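Local coordinates for N-glycosylase/DNA lyase (Methanocaldococcus jannaschii, PDB 3FHF), which is an archaeal DNA glycosylase of the mainly helical helix-hairpin-helix clan, at residues I52-F57 with H90-R96; A59-I63 with G210-K214. One frame throughout, in Å; residues are numbered along the deposited sequence.

Interaction 1. Residues I52-F57 with H90-R96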
loop_
_atom_site.group_PDB
_atom_site.type_symbol
_atom_site.label_atom_id
_atom_site.label_comp_id
_atom_site.label_asym_id
_atom_site.label_seq_id
_atom_site.Cartn_x
_atom_site.Cartn_y
_atom_site.Cartn_z
ATOM N N ILE A 52 -2.559 -8.609 -0.332
ATOM C CA ILE A 52 -2.074 -9.776 -1.061
ATOM C C ILE A 52 -2.793 -9.849 -2.412
ATOM O O ILE A 52 -2.224 -10.287 -3.410
ATOM C CB ILE A 52 -2.350 -11.083 -0.292
ATOM C CG1 ILE A 52 -1.389 -11.209 0.886
ATOM C CG2 ILE A 52 -2.209 -12.284 -1.228
ATOM C CD1 ILE A 52 -1.587 -12.476 1.709
ATOM N N LEU A 53 -4.045 -9.402 -2.436
ATOM C CA LEU A 53 -4.853 -9.434 -3.654
ATOM C C LEU A 53 -4.635 -8.273 -4.630
ATOM O O LEU A 53 -4.955 -8.396 -5.815
ATOM C CB LEU A 53 -6.339 -9.481 -3.287
ATOM C CG LEU A 53 -6.847 -10.678 -2.485
ATOM C CD1 LEU A 53 -8.304 -10.436 -2.106
ATOM C CD2 LEU A 53 -6.710 -11.961 -3.314
ATOM N N THR A 54 -4.097 -7.160 -4.134
ATOM C CA THR A 54 -3.866 -5.961 -4.946
ATOM C C THR A 54 -3.106 -6.146 -6.263
ATOM O O THR A 54 -3.523 -5.621 -7.298
ATOM C CB THR A 54 -3.133 -4.868 -4.118
ATOM O OG1 THR A 54 -3.997 -4.400 -3.076
ATOM C CG2 THR A 54 -2.732 -3.692 -5.003
ATOM N N ALA A 55 -1.993 -6.873 -6.222
ATOM C CA ALA A 55 -1.183 -7.097 -7.418
ATOM C C ALA A 55 -1.999 -7.627 -8.594
ATOM O O ALA A 55 -2.712 -8.624 -8.467
ATOM C CB ALA A 55 -0.044 -8.062 -7.101
ATOM N N ASN A 56 -1.888 -6.950 -9.734
ATOM C CA ASN A 56 -2.600 -7.340 -10.949
ATOM C C ASN A 56 -4.104 -7.237 -10.752
ATOM O O ASN A 56 -4.864 -8.016 -11.326
ATOM C CB ASN A 56 -2.242 -8.779 -11.333
ATOM C CG ASN A 56 -0.751 -8.991 -11.470
ATOM O OD1 ASN A 56 -0.108 -8.422 -12.355
ATOM N ND2 ASN A 56 -0.188 -9.810 -10.589
ATOM N N PHE A 57 -4.537 -6.272 -9.948
ATOM C CA PHE A 57 -5.958 -6.112 -9.682
ATOM C C PHE A 57 -6.301 -4.640 -9.471
ATOM O O PHE A 57 -5.533 -3.752 -9.840
ATOM C CB PHE A 57 -6.332 -6.937 -8.444
ATOM C CG PHE A 57 -7.766 -7.387 -8.412
ATOM C CD1 PHE A 57 -8.330 -8.042 -9.503
ATOM C CD2 PHE A 57 -8.546 -7.187 -7.277
ATOM C CE1 PHE A 57 -9.651 -8.492 -9.465
ATOM C CE2 PHE A 57 -9.869 -7.634 -7.230
ATOM C CZ PHE A 57 -10.420 -8.287 -8.326
ATOM N N HIS A 90 -10.629 -12.431 -9.986
ATOM C CA HIS A 90 -9.177 -12.410 -9.856
ATOM C C HIS A 90 -8.522 -13.457 -10.751
ATOM O O HIS A 90 -8.844 -14.643 -10.678
ATOM C CB HIS A 90 -8.755 -12.634 -8.403
ATOM C CG HIS A 90 -7.433 -12.019 -8.063
ATOM N ND1 HIS A 90 -6.262 -12.368 -8.703
ATOM C CD2 HIS A 90 -7.101 -11.050 -7.176
ATOM C CE1 HIS A 90 -5.267 -11.641 -8.225
ATOM N NE2 HIS A 90 -5.750 -10.833 -7.298
ATOM N N ARG A 91 -7.592 -13.009 -11.588
ATOM C CA ARG A 91 -6.899 -13.900 -12.510
ATOM C C ARG A 91 -5.902 -14.836 -11.834
ATOM O O ARG A 91 -5.604 -15.904 -12.360
ATOM C CB ARG A 91 -6.184 -13.085 -13.586
ATOM C CG ARG A 91 -7.116 -12.277 -14.472
ATOM C CD ARG A 91 -6.319 -11.444 -15.457
ATOM N NE ARG A 91 -5.470 -10.480 -14.766
ATOM C CZ ARG A 91 -4.482 -9.802 -15.340
ATOM N NH1 ARG A 91 -4.210 -9.986 -16.625
ATOM N NH2 ARG A 91 -3.768 -8.938 -14.630
ATOM N N PHE A 92 -5.383 -14.441 -10.676
ATOM C CA PHE A 92 -4.424 -15.284 -9.965
ATOM C C PHE A 92 -5.041 -15.945 -8.740
ATOM O O PHE A 92 -4.371 -16.138 -7.723
ATOM C CB PHE A 92 -3.199 -14.465 -9.545
ATOM C CG PHE A 92 -2.423 -13.901 -10.702
ATOM C CD1 PHE A 92 -2.868 -12.766 -11.372
ATOM C CD2 PHE A 92 -1.264 -14.531 -11.151
ATOM C CE1 PHE A 92 -2.173 -12.266 -12.476
ATOM C CE2 PHE A 92 -0.562 -14.040 -12.254
ATOM C CZ PHE A 92 -1.019 -12.907 -12.917
ATOM N N TYR A 93 -6.314 -16.313 -8.852
ATOM C CA TYR A 93 -7.035 -16.939 -7.750
ATOM C C TYR A 93 -6.293 -18.089 -7.076
ATOM O O TYR A 93 -6.321 -18.215 -5.852
ATOM C CB TYR A 93 -8.414 -17.427 -8.220
ATOM C CG TYR A 93 -8.396 -18.413 -9.376
ATOM C CD1 TYR A 93 -8.094 -17.998 -10.674
ATOM C CD2 TYR A 93 -8.708 -19.759 -9.172
ATOM C CE1 TYR A 93 -8.106 -18.897 -11.744
ATOM C CE2 TYR A 93 -8.723 -20.667 -10.233
ATOM C CZ TYR A 93 -8.422 -20.229 -11.514
ATOM O OH TYR A 93 -8.438 -21.122 -12.560
ATOM N N ARG A 94 -5.625 -18.919 -7.865
ATOM C CA ARG A 94 -4.896 -20.057 -7.319
ATOM C C ARG A 94 -3.747 -19.653 -6.388
ATOM O O ARG A 94 -3.710 -20.066 -5.227
ATOM C CB ARG A 94 -4.372 -20.930 -8.463
ATOM C CG ARG A 94 -3.687 -22.211 -8.017
ATOM C CD ARG A 94 -3.426 -23.121 -9.212
ATOM N NE ARG A 94 -2.730 -22.420 -10.289
ATOM C CZ ARG A 94 -1.493 -21.938 -10.192
ATOM N NH1 ARG A 94 -0.809 -22.084 -9.064
ATOM N NH2 ARG A 94 -0.942 -21.306 -11.221
ATOM N N LYS A 95 -2.812 -18.851 -6.891
ATOM C CA LYS A 95 -1.676 -18.405 -6.082
ATOM C C LYS A 95 -2.090 -17.584 -4.860
ATOM O O LYS A 95 -1.597 -17.814 -3.753
ATOM C CB LYS A 95 -0.714 -17.562 -6.920
ATOM C CG LYS A 95 0.149 -18.335 -7.897
ATOM C CD LYS A 95 1.095 -17.381 -8.610
ATOM C CE LYS A 95 1.950 -18.093 -9.638
ATOM N NZ LYS A 95 2.848 -17.134 -10.338
ATOM N N ARG A 96 -2.989 -16.623 -5.063
ATOM C CA ARG A 96 -3.435 -15.769 -3.968
ATOM C C ARG A 96 -4.141 -16.555 -2.869
ATOM O O ARG A 96 -3.968 -16.269 -1.684
ATOM C CB ARG A 96 -4.340 -14.651 -4.499
ATOM C CG ARG A 96 -3.698 -13.808 -5.600
ATOM C CD ARG A 96 -2.315 -13.280 -5.194
ATOM N NE ARG A 96 -1.571 -12.793 -6.355
ATOM C CZ ARG A 96 -1.790 -11.630 -6.959
ATOM N NH1 ARG A 96 -2.727 -10.806 -6.506
ATOM N NH2 ARG A 96 -1.097 -11.304 -8.046
HETATM O O HOH W 1 -6.762 -10.276 -12.099
#

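Interaction 2. Residues A59-I63 with G210-K214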
loop_
_atom_site.group_PDB
_atom_site.type_symbol
_atom_site.label_atom_id
_atom_site.label_comp_id
_atom_site.label_asym_id
_atom_site.label_seq_id
_atom_site.Cartn_x
_atom_site.Cartn_y
_atom_site.Cartn_z
ATOM N N ALA A 59 -7.964 -1.676 -6.603
ATOM C CA ALA A 59 -8.262 -1.391 -5.205
ATOM C C ALA A 59 -9.759 -1.551 -5.011
ATOM O O ALA A 59 -10.222 -2.116 -4.023
ATOM C CB ALA A 59 -7.841 0.031 -4.853
ATOM N N GLU A 60 -10.510 -1.049 -5.980
ATOM C CA GLU A 60 -11.958 -1.118 -5.936
ATOM C C GLU A 60 -12.382 -2.582 -5.970
ATOM O O GLU A 60 -13.335 -2.975 -5.298
ATOM C CB GLU A 60 -12.520 -0.327 -7.116
ATOM C CG GLU A 60 -11.752 0.981 -7.301
ATOM C CD GLU A 60 -12.353 1.911 -8.326
ATOM O OE1 GLU A 60 -13.436 2.476 -8.059
ATOM O OE2 GLU A 60 -11.735 2.080 -9.399
ATOM N N GLY A 61 -11.651 -3.387 -6.736
ATOM C CA GLY A 61 -11.952 -4.803 -6.817
ATOM C C GLY A 61 -11.591 -5.481 -5.506
ATOM O O GLY A 61 -12.310 -6.356 -5.025
ATOM N N GLY A 62 -10.467 -5.073 -4.928
ATOM C CA GLY A 62 -10.045 -5.641 -3.665
ATOM C C GLY A 62 -11.058 -5.320 -2.588
ATOM O O GLY A 62 -11.416 -6.183 -1.787
ATOM N N ILE A 63 -11.529 -4.075 -2.567
ATOM C CA ILE A 63 -12.511 -3.662 -1.576
ATOM C C ILE A 63 -13.779 -4.501 -1.662
ATOM O O ILE A 63 -14.368 -4.838 -0.634
ATOM C CB ILE A 63 -12.895 -2.173 -1.731
ATOM C CG1 ILE A 63 -11.677 -1.290 -1.449
ATOM C CG2 ILE A 63 -14.021 -1.827 -0.771
ATOM C CD1 ILE A 63 -11.931 0.190 -1.642
ATOM N N GLY A 210 -7.758 11.411 -9.804
ATOM C CA GLY A 210 -8.866 12.220 -9.329
ATOM C C GLY A 210 -9.676 11.467 -8.290
ATOM O O GLY A 210 -10.749 11.910 -7.880
ATOM N N LYS A 211 -9.168 10.321 -7.856
ATOM C CA LYS A 211 -9.868 9.529 -6.852
ATOM C C LYS A 211 -9.023 9.318 -5.603
ATOM O O LYS A 211 -7.807 9.468 -5.636
ATOM C CB LYS A 211 -10.266 8.166 -7.431
ATOM C CG LYS A 211 -11.068 8.276 -8.711
ATOM C CD LYS A 211 -11.918 7.046 -8.968
ATOM C CE LYS A 211 -11.100 5.790 -9.179
ATOM N NZ LYS A 211 -11.998 4.645 -9.548
ATOM N N VAL A 212 -9.687 8.974 -4.505
ATOM C CA VAL A 212 -9.024 8.708 -3.233
ATOM C C VAL A 212 -9.524 7.359 -2.708
ATOM O O VAL A 212 -10.594 7.270 -2.107
ATOM C CB VAL A 212 -9.340 9.797 -2.193
ATOM C CG1 VAL A 212 -8.693 9.438 -0.859
ATOM C CG2 VAL A 212 -8.818 11.149 -2.676
ATOM N N LEU A 213 -8.746 6.307 -2.941
ATOM C CA LEU A 213 -9.133 4.970 -2.496
ATOM C C LEU A 213 -8.246 4.521 -1.333
ATOM O O LEU A 213 -8.179 5.198 -0.306
ATOM C CB LEU A 213 -9.035 3.992 -3.677
ATOM C CG LEU A 213 -9.888 4.346 -4.905
ATOM C CD1 LEU A 213 -9.596 3.373 -6.041
ATOM C CD2 LEU A 213 -11.367 4.292 -4.539
ATOM N N LYS A 214 -7.577 3.380 -1.486
ATOM C CA LYS A 214 -6.677 2.860 -0.449
ATOM C C LYS A 214 -5.796 1.765 -1.047
ATOM O O LYS A 214 -5.957 1.505 -2.259
ATOM C CB LYS A 214 -7.468 2.292 0.736
ATOM C CG LYS A 214 -8.146 0.954 0.473
ATOM C CD LYS A 214 -8.648 0.329 1.769
ATOM C CE LYS A 214 -9.099 -1.109 1.542
ATOM N NZ LYS A 214 -9.467 -1.806 2.802
ATOM O OXT LYS A 214 -4.960 1.190 -0.319
#

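Interaction 1. Residues I52-F57 with H90-R96
Leu53 and Arg96 lie 6.5 Å apart at their CA atoms, where the end of helix 41-54 and the type II turn Thr54-Phe57 face the type I turn His90-Tyr93 and the first turn of helix 93-103. Arg96 does most of the gripping. A bend at chi2 (-52°) brings its guanidinium end-on to the carbonyl of Ala55, and both terminal nitrogens donate to that single oxygen. Arg96 NH1 reaches Ala55 O at 2.9 Å, in the carbonyl plane and on a lone pair; Arg96 NH2 reaches the same Ala55 O at 3.2 Å from well above that plane. CB of Phe92 lies over one face of the guanidinium, while further back along the arginine, Arg96 CB packs on Leu53 CD2 at 3.8 Å.

His90 is held at both ring nitrogens. His90 NE2 donates to Leu53 O at 3.0 Å (N-H...O angle 153°), again on a lone pair, and His90 ND1 accepts from Phe92 N at 3.0 Å. The imidazole also forms an offset stack with the Phe57 ring, with centroids 4.7 Å apart, planes inclined by 23° and His90 CD2 over the centre of the Phe57 face. Nearer the surface, Asn56 CB rests against Phe92 CE1 at 3.7 Å, and one water joins Asn56 O to both N and NE of Arg91.

The bonds at NE2 and ND1 fix the rotation of the His90 ring and indicate a proton on NE2 with ND1 as acceptor. The guanidinium beside the last carbonyls of helix 41-54 would be expected to offset the partial negative charge gathered at that helix end.

Interaction 2. Residues A59-I63 with G210-K214
Leu213, Glu60 and Lys214 are the residues most buried by this contact, which sets the first turn of helix 59-69 against the irregular C-terminal tail of the chain. Leu213 points toward the helix and meets the aliphatic part of Glu60 with a single methyl: Leu213 CD1 lies 3.5 Å from Glu60 CG, and the two side chains cross at about a right angle. Leu213 CD1 also stands 4.0 Å from Ala59 CB, so one branch of the leucine touches two successive residues of the turn.

Beyond CG, Glu60 runs out extended and carries its carboxylate past the leucine to Lys211. There Lys211 NZ donates to Glu60 OE2 at 2.6 Å in a salt bridge, and the ammonium approaches from above the carboxylate plane, 43° out of it. The lysine bends at chi3 (-64°) before its last straight step to the acid. Both residues of this pair also touch a crystal neighbour, so their exact pose may owe something to the lattice.

Lys214, the last residue, uses both ends. Lys214 O, of the terminal carboxylate, sits 3.5 Å from Ala59 CB. Its chain leaves CA with CG between the backbone N and the carbonyl carbon (chi1 74°), then runs out extended, crossing Ile63 obliquely, and Lys214 CE packs on Ile63 CG1 at 4.0 Å. The ammonium goes on to a salt bridge with Glu47, a hydrogen bond to Gln66 and a cation-pi contact with Phe50, while OXT is hydrogen-bonded by His140 and Asn144. The tail leaving helix 197-209 through Gly210, with its positive phi, therefore ends wedged among helices 41-54, 59-69 and 135-144; no strand takes part, and on the way Val212 packs against helix 22-34.

How the interactions relate
Interactions 1 and 2 have centres about 16 Å apart and interlock along the chain: 52-57 comes first, then 59-63, then 90-96 and finally 210-214. Their first segments are joined by the short connection between consecutive helices 41-54 and 59-69, and they touch directly, with Phe57 CE2 packed 3.5 Å from Gly62 N. From this shared corner, interaction 1 reaches helix 93-103, some thirty residues on, whereas interaction 2 brings in the C-terminus, nearly 150 residues on. Interaction 1 is partly buried and interaction 2 lies at the surface. Together they tie the tail of this helical chain to the corner that also holds helix 93-103.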